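PDB 5KJP: enoyl-CoA hydratase from Mycobacterium tuberculosis, which probably catalyses the reversible addition of water to the double bond of 2-enoyl-CoA thioesters in fatty acid metabolism, as a member of the crotonase superfamily. Local coordinates for residues A[31-34]-A[35-39]; A[214-217]-A[218-222]. All coordinates share one frame; numbering follows the deposited sequence.

Contact 1: A[31-34]-A[35-39]; sequences NRPK and AKNAV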
ATOM      1  N   ASN A  31     -16.688   4.595  28.032  1.00 17.12           N
ATOM      2  CA  ASN A  31     -17.975   4.755  28.693  1.00 21.08           C
ATOM      3  C   ASN A  31     -18.251   6.219  29.037  1.00 20.30           C
ATOM      4  O   ASN A  31     -18.398   6.581  30.204  1.00 19.94           O
ATOM      5  CB  ASN A  31     -18.023   3.880  29.956  1.00 20.78           C
ATOM      6  CG  ASN A  31     -19.396   3.859  30.615  1.00 27.74           C
ATOM      7  OD1 ASN A  31     -20.427   3.946  29.946  1.00 27.76           O
ATOM      8  ND2 ASN A  31     -19.412   3.755  31.940  1.00 24.98           N
ATOM      9  N   ARG A  32     -18.294   7.054  28.002  1.00 20.44           N
ATOM     10  CA  ARG A  32     -18.718   8.446  28.121  1.00 21.98           C
ATOM     11  C   ARG A  32     -19.717   8.792  27.017  1.00 24.69           C
ATOM     12  O   ARG A  32     -19.482   9.728  26.244  1.00 25.90           O
ATOM     13  CB  ARG A  32     -17.521   9.397  28.025  1.00 18.36           C
ATOM     14  CG  ARG A  32     -16.452   9.206  29.091  1.00 22.68           C
ATOM     15  CD  ARG A  32     -15.420  10.328  29.001  1.00 22.89           C
ATOM     16  NE  ARG A  32     -15.951  11.616  29.446  1.00 23.01           N
ATOM     17  CZ  ARG A  32     -15.641  12.788  28.894  1.00 26.51           C
ATOM     18  NH1 ARG A  32     -14.808  12.840  27.859  1.00 20.43           N
ATOM     19  NH2 ARG A  32     -16.170  13.912  29.374  1.00 23.60           N
ATOM     20  N   PRO A  33     -20.835   8.051  26.939  1.00 34.85           N
ATOM     21  CA  PRO A  33     -21.750   8.219  25.801  1.00 32.93           C
ATOM     22  C   PRO A  33     -22.305   9.640  25.683  1.00 36.53           C
ATOM     23  O   PRO A  33     -22.517  10.118  24.567  1.00 39.44           O
ATOM     24  CB  PRO A  33     -22.868   7.214  26.096  1.00 44.16           C
ATOM     25  CG  PRO A  33     -22.818   7.006  27.578  1.00 50.76           C
ATOM     26  CD  PRO A  33     -21.372   7.117  27.948  1.00 44.31           C
ATOM     27  N   LYS A  34     -22.512  10.309  26.813  1.00 33.89           N
ATOM     28  CA  LYS A  34     -22.991  11.687  26.801  1.00 38.11           C
ATOM     29  C   LYS A  34     -21.969  12.642  26.185  1.00 42.13           C
ATOM     30  O   LYS A  34     -22.327  13.709  25.685  1.00 45.91           O
ATOM     31  CB  LYS A  34     -23.347  12.139  28.218  1.00 35.65           C
ATOM     32  CG  LYS A  34     -24.512  11.376  28.817  1.00 45.76           C
ATOM     33  CD  LYS A  34     -24.872  11.883  30.204  1.00 52.33           C
ATOM     34  CE  LYS A  34     -26.295  11.486  30.570  1.00 55.24           C
ATOM     35  NZ  LYS A  34     -26.413  10.990  31.967  1.00 60.70           N
ATOM     36  N   ALA A  35     -20.699  12.255  26.220  1.00 34.49           N
ATOM     37  CA  ALA A  35     -19.640  13.065  25.635  1.00 30.36           C
ATOM     38  C   ALA A  35     -19.154  12.444  24.330  1.00 24.93           C
ATOM     39  O   ALA A  35     -18.038  12.715  23.884  1.00 27.25           O
ATOM     40  CB  ALA A  35     -18.486  13.222  26.614  1.00 31.29           C
ATOM     41  N   LYS A  36     -19.992  11.605  23.728  1.00 19.05           N
ATOM     42  CA  LYS A  36     -19.651  10.921  22.481  1.00 22.69           C
ATOM     43  C   LYS A  36     -18.352  10.123  22.613  1.00 20.48           C
ATOM     44  O   LYS A  36     -17.597   9.976  21.648  1.00 20.12           O
ATOM     45  CB  LYS A  36     -19.538  11.930  21.338  1.00 33.98           C
ATOM     46  CG  LYS A  36     -20.839  12.635  21.015  1.00 46.02           C
ATOM     47  CD  LYS A  36     -21.881  11.632  20.551  1.00 55.09           C
ATOM     48  CE  LYS A  36     -23.150  12.327  20.103  1.00 64.13           C
ATOM     49  NZ  LYS A  36     -24.183  11.347  19.672  1.00 66.44           N
ATOM     50  N   ASN A  37     -18.105   9.625  23.823  1.00 19.28           N
ATOM     51  CA  ASN A  37     -16.907   8.853  24.142  1.00 18.26           C
ATOM     52  C   ASN A  37     -15.606   9.582  23.792  1.00 19.70           C
ATOM     53  O   ASN A  37     -14.602   8.955  23.452  1.00 17.33           O
ATOM     54  CB  ASN A  37     -16.982   7.488  23.445  1.00 16.73           C
ATOM     55  CG  ASN A  37     -18.087   6.616  24.029  1.00 20.62           C
ATOM     56  OD1 ASN A  37     -18.311   6.628  25.241  1.00 23.15           O
ATOM     57  ND2 ASN A  37     -18.795   5.879  23.176  1.00 18.67           N
ATOM     58  N   ALA A  38     -15.636  10.910  23.889  1.00 20.39           N
ATOM     59  CA  ALA A  38     -14.441  11.720  23.697  1.00 22.37           C
ATOM     60  C   ALA A  38     -13.390  11.356  24.737  1.00 20.78           C
ATOM     61  O   ALA A  38     -13.714  11.047  25.882  1.00 19.51           O
ATOM     62  CB  ALA A  38     -14.774  13.213  23.772  1.00 18.75           C
ATOM     63  N   VAL A  39     -12.128  11.392  24.335  1.00 16.79           N
ATOM     64  CA  VAL A  39     -11.049  10.999  25.229  1.00 18.01           C
ATOM     65  C   VAL A  39     -10.609  12.154  26.123  1.00 19.86           C
ATOM     66  O   VAL A  39     -10.051  13.143  25.648  1.00 18.76           O
ATOM     67  CB  VAL A  39      -9.835  10.473  24.436  1.00 21.11           C
ATOM     68  CG1 VAL A  39      -8.708  10.048  25.387  1.00 16.97           C
ATOM     69  CG2 VAL A  39     -10.255   9.312  23.525  1.00 20.00           C
TER
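Arg32 and Asn37 hold together a tight local turn in the loop that leads from strand 25-30 to helix 41-56. The contact runs round the turn, between residues three to six apart. Asn37 takes part with both its backbone and its side chain. Its OD1 accepts from Arg32 N at 2.8 Å, with the donor nearly in line with the amide C=O (166° at the oxygen). Its own N donates to Arg32 O at 2.8 Å. The two bonds close a small ring between the residues. CG lies beside the backbone N of Asn37 (chi1 -68°), which brings the amide oxygen back over the turn. Arg32 O also accepts from Ala35 N at 2.8 Å, so two donors grip it, from opposite faces of its carbonyl plane. Lys36 N bonds to Pro33 O at 3.0 Å and continues the short 3-10 winding. The Arg32 side chain bends at chi3 (71°) and folds back along the turn. Its guanidinium has the Ala35 methyl over the centre of one face, with CB 3.6 Å above the plane. At the edge, in plane, NH1 donates to Ala38 O at 2.9 Å. NH1 also forms a salt bridge with Asp77, so this nitrogen has two acceptors. Asn37 ND2 donates to Gly68 O and Ser71 O, which ties the turn to the loop after strand 62-67. The arrangement is a short 3-10 turn followed by a loop that Asn37 closes with backbone and side chain, in the first strand-to-helix connection of the crotonase fold.

Contact 2: A[214-217]-A[218-222]; sequences ATKR and IITES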
ATOM      1  N   ALA A 214       4.143 -13.304  17.668  1.00 16.19           N
ATOM      2  CA  ALA A 214       5.328 -13.207  16.817  1.00 16.39           C
ATOM      3  C   ALA A 214       4.964 -12.743  15.417  1.00 15.09           C
ATOM      4  O   ALA A 214       5.712 -11.995  14.788  1.00 15.61           O
ATOM      5  CB  ALA A 214       6.054 -14.544  16.747  1.00 15.27           C
ATOM      6  N   THR A 215       3.814 -13.193  14.931  1.00 12.19           N
ATOM      7  CA  THR A 215       3.359 -12.827  13.596  1.00 14.23           C
ATOM      8  C   THR A 215       3.072 -11.329  13.534  1.00 16.00           C
ATOM      9  O   THR A 215       3.497 -10.640  12.601  1.00 13.18           O
ATOM     10  CB  THR A 215       2.111 -13.632  13.196  1.00 13.32           C
ATOM     11  OG1 THR A 215       2.479 -15.006  13.009  1.00 17.23           O
ATOM     12  CG2 THR A 215       1.524 -13.102  11.894  1.00 13.84           C
ATOM     13  N   LYS A 216       2.376 -10.824  14.547  1.00 16.02           N
ATOM     14  CA  LYS A 216       2.098  -9.397  14.619  1.00 16.72           C
ATOM     15  C   LYS A 216       3.397  -8.609  14.728  1.00 15.95           C
ATOM     16  O   LYS A 216       3.571  -7.577  14.077  1.00 15.77           O
ATOM     17  CB  LYS A 216       1.178  -9.073  15.800  1.00 12.50           C
ATOM     18  CG  LYS A 216       1.085  -7.585  16.088  1.00 16.37           C
ATOM     19  CD  LYS A 216       0.033  -7.247  17.137  1.00 14.50           C
ATOM     20  CE  LYS A 216       0.214  -5.813  17.617  1.00 13.83           C
ATOM     21  NZ  LYS A 216      -0.908  -5.354  18.495  1.00 15.78           N
ATOM     22  N   ARG A 217       4.310  -9.106  15.555  1.00 14.14           N
ATOM     23  CA  ARG A 217       5.589  -8.452  15.748  1.00 16.83           C
ATOM     24  C   ARG A 217       6.365  -8.322  14.436  1.00 15.92           C
ATOM     25  O   ARG A 217       6.940  -7.274  14.147  1.00 16.70           O
ATOM     26  CB  ARG A 217       6.423  -9.213  16.776  1.00 18.74           C
ATOM     27  CG  ARG A 217       7.702  -8.503  17.122  1.00 27.67           C
ATOM     28  CD  ARG A 217       8.424  -9.155  18.285  1.00 25.68           C
ATOM     29  NE  ARG A 217       9.757  -8.584  18.439  1.00 28.17           N
ATOM     30  CZ  ARG A 217      10.720  -9.122  19.175  1.00 35.47           C
ATOM     31  NH1 ARG A 217      10.498 -10.251  19.838  1.00 32.48           N
ATOM     32  NH2 ARG A 217      11.904  -8.529  19.246  1.00 44.29           N
ATOM     33  N   ILE A 218       6.381  -9.383  13.637  1.00 15.71           N
ATOM     34  CA  ILE A 218       7.137  -9.346  12.390  1.00 15.71           C
ATOM     35  C   ILE A 218       6.485  -8.366  11.414  1.00 16.35           C
ATOM     36  O   ILE A 218       7.171  -7.551  10.805  1.00 18.72           O
ATOM     37  CB  ILE A 218       7.259 -10.753  11.757  1.00 18.16           C
ATOM     38  CG1 ILE A 218       8.202 -11.620  12.598  1.00 16.95           C
ATOM     39  CG2 ILE A 218       7.778 -10.668  10.320  1.00 18.66           C
ATOM     40  CD1 ILE A 218       7.999 -13.109  12.407  1.00 18.99           C
ATOM     41  N   ILE A 219       5.163  -8.411  11.288  1.00 13.65           N
ATOM     42  CA  ILE A 219       4.489  -7.490  10.370  1.00 16.88           C
ATOM     43  C   ILE A 219       4.699  -6.021  10.780  1.00 19.81           C
ATOM     44  O   ILE A 219       5.007  -5.175   9.935  1.00 17.16           O
ATOM     45  CB  ILE A 219       2.987  -7.799  10.264  1.00 15.90           C
ATOM     46  CG1 ILE A 219       2.787  -9.143   9.542  1.00 17.05           C
ATOM     47  CG2 ILE A 219       2.256  -6.675   9.524  1.00 17.55           C
ATOM     48  CD1 ILE A 219       1.341  -9.606   9.467  1.00 15.59           C
ATOM     49  N   THR A 220       4.577  -5.727  12.073  1.00 16.79           N
ATOM     50  CA  THR A 220       4.755  -4.351  12.546  1.00 17.20           C
ATOM     51  C   THR A 220       6.217  -3.893  12.463  1.00 21.08           C
ATOM     52  O   THR A 220       6.498  -2.797  11.993  1.00 21.28           O
ATOM     53  CB  THR A 220       4.248  -4.160  14.009  1.00 19.82           C
ATOM     54  OG1 THR A 220       5.038  -4.943  14.912  1.00 29.86           O
ATOM     55  CG2 THR A 220       2.777  -4.561  14.143  1.00 17.85           C
ATOM     56  N   GLU A 221       7.152  -4.727  12.904  1.00 20.18           N
ATOM     57  CA  GLU A 221       8.553  -4.313  12.940  1.00 21.12           C
ATOM     58  C   GLU A 221       9.225  -4.304  11.566  1.00 22.49           C
ATOM     59  O   GLU A 221      10.178  -3.556  11.349  1.00 20.03           O
ATOM     60  CB  GLU A 221       9.345  -5.206  13.898  1.00 23.02           C
ATOM     61  CG  GLU A 221       8.887  -5.084  15.343  1.00 27.99           C
ATOM     62  CD  GLU A 221       9.783  -5.831  16.318  1.00 33.11           C
ATOM     63  OE1 GLU A 221      10.857  -6.309  15.902  1.00 34.57           O
ATOM     64  OE2 GLU A 221       9.412  -5.925  17.506  1.00 33.07           O
ATOM     65  N   SER A 222       8.727  -5.111  10.632  1.00 20.80           N
ATOM     66  CA  SER A 222       9.347  -5.197   9.313  1.00 27.29           C
ATOM     67  C   SER A 222       9.253  -3.877   8.556  1.00 29.81           C
ATOM     68  O   SER A 222       9.999  -3.654   7.602  1.00 28.93           O
ATOM     69  CB  SER A 222       8.717  -6.316   8.484  1.00 26.59           C
ATOM     70  OG  SER A 222       7.365  -6.031   8.186  1.00 25.67           O
TER
HETATM   71  O   HOH W   1      13.231  -7.361  16.965  1.00 49.88           O
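Arg217 and Glu221 form the charged pair of this contact, one turn apart on helix 209-221. Arg217 NE donates to Glu221 OE2 at 2.8 Å in a salt bridge. The carboxylate oxygen is met from above its plane, and the guanidinium and carboxylate planes stand 62° apart. NE alone makes the direct bond, and the tilt of the planes rules out a flat two-pronged pair. The Arg217 chain is extended from CG to NE, with CG anti to the backbone N (chi1 -174°), and this carries NE across the glutamate chain to OE2. A water adds a second link: it donates to Glu221 OE1 at 2.8 Å and accepts weakly from Arg217 NH2. Lys216 NZ forms a salt bridge with Asp125 and bonds to the carbonyls of Pro101 and Lys103.

The backbone bonds are those of a regular alpha-helix. Ile218 N, Ile219 N, Thr220 N and Glu221 N donate to the carbonyls four residues back. Thr220 OG1 sits between its backbone N and carbonyl carbon (chi1 65°). It lies 3.1 Å from both Lys216 O and Arg217 O.

The apolar contacts are lighter. Thr220 CG2 lies 4.0 Å from Lys216 CG, and Thr215 CG2 lies 4.3 Å from Ile219 CD1.

The chemistry implies a helix with several neighbours. Thr215, Ile218, Ile219 and Thr220 meet a second subunit. Ala214, Arg217 and Ile218 touch helix 230-242, and Lys216 is paired inside the chain. Arg217 is exposed, and its charge is probably balanced in part by Glu221.

Contact 1 comes first along the chain, and contact 2 follows some 175 residues later. Their centres are 32 Å apart and their nearest atoms about 18 Å apart, on opposite sides of the chain's centre. They do not touch and share no helix or strand. Contact 1 lies in the loop between strand 25-30 of the mixed sheet and helix 41-56. Contact 2 lies on helix 209-221, well after the last strand of that sheet, 186-188. Both belong to the one crotonase-type chain. No other chain of the assembly touches contact 1, whereas contact 2 meets a second subunit. Contact 1 thus belongs to a loop at the edge of one subunit, while contact 2 also takes part in a boundary between subunits.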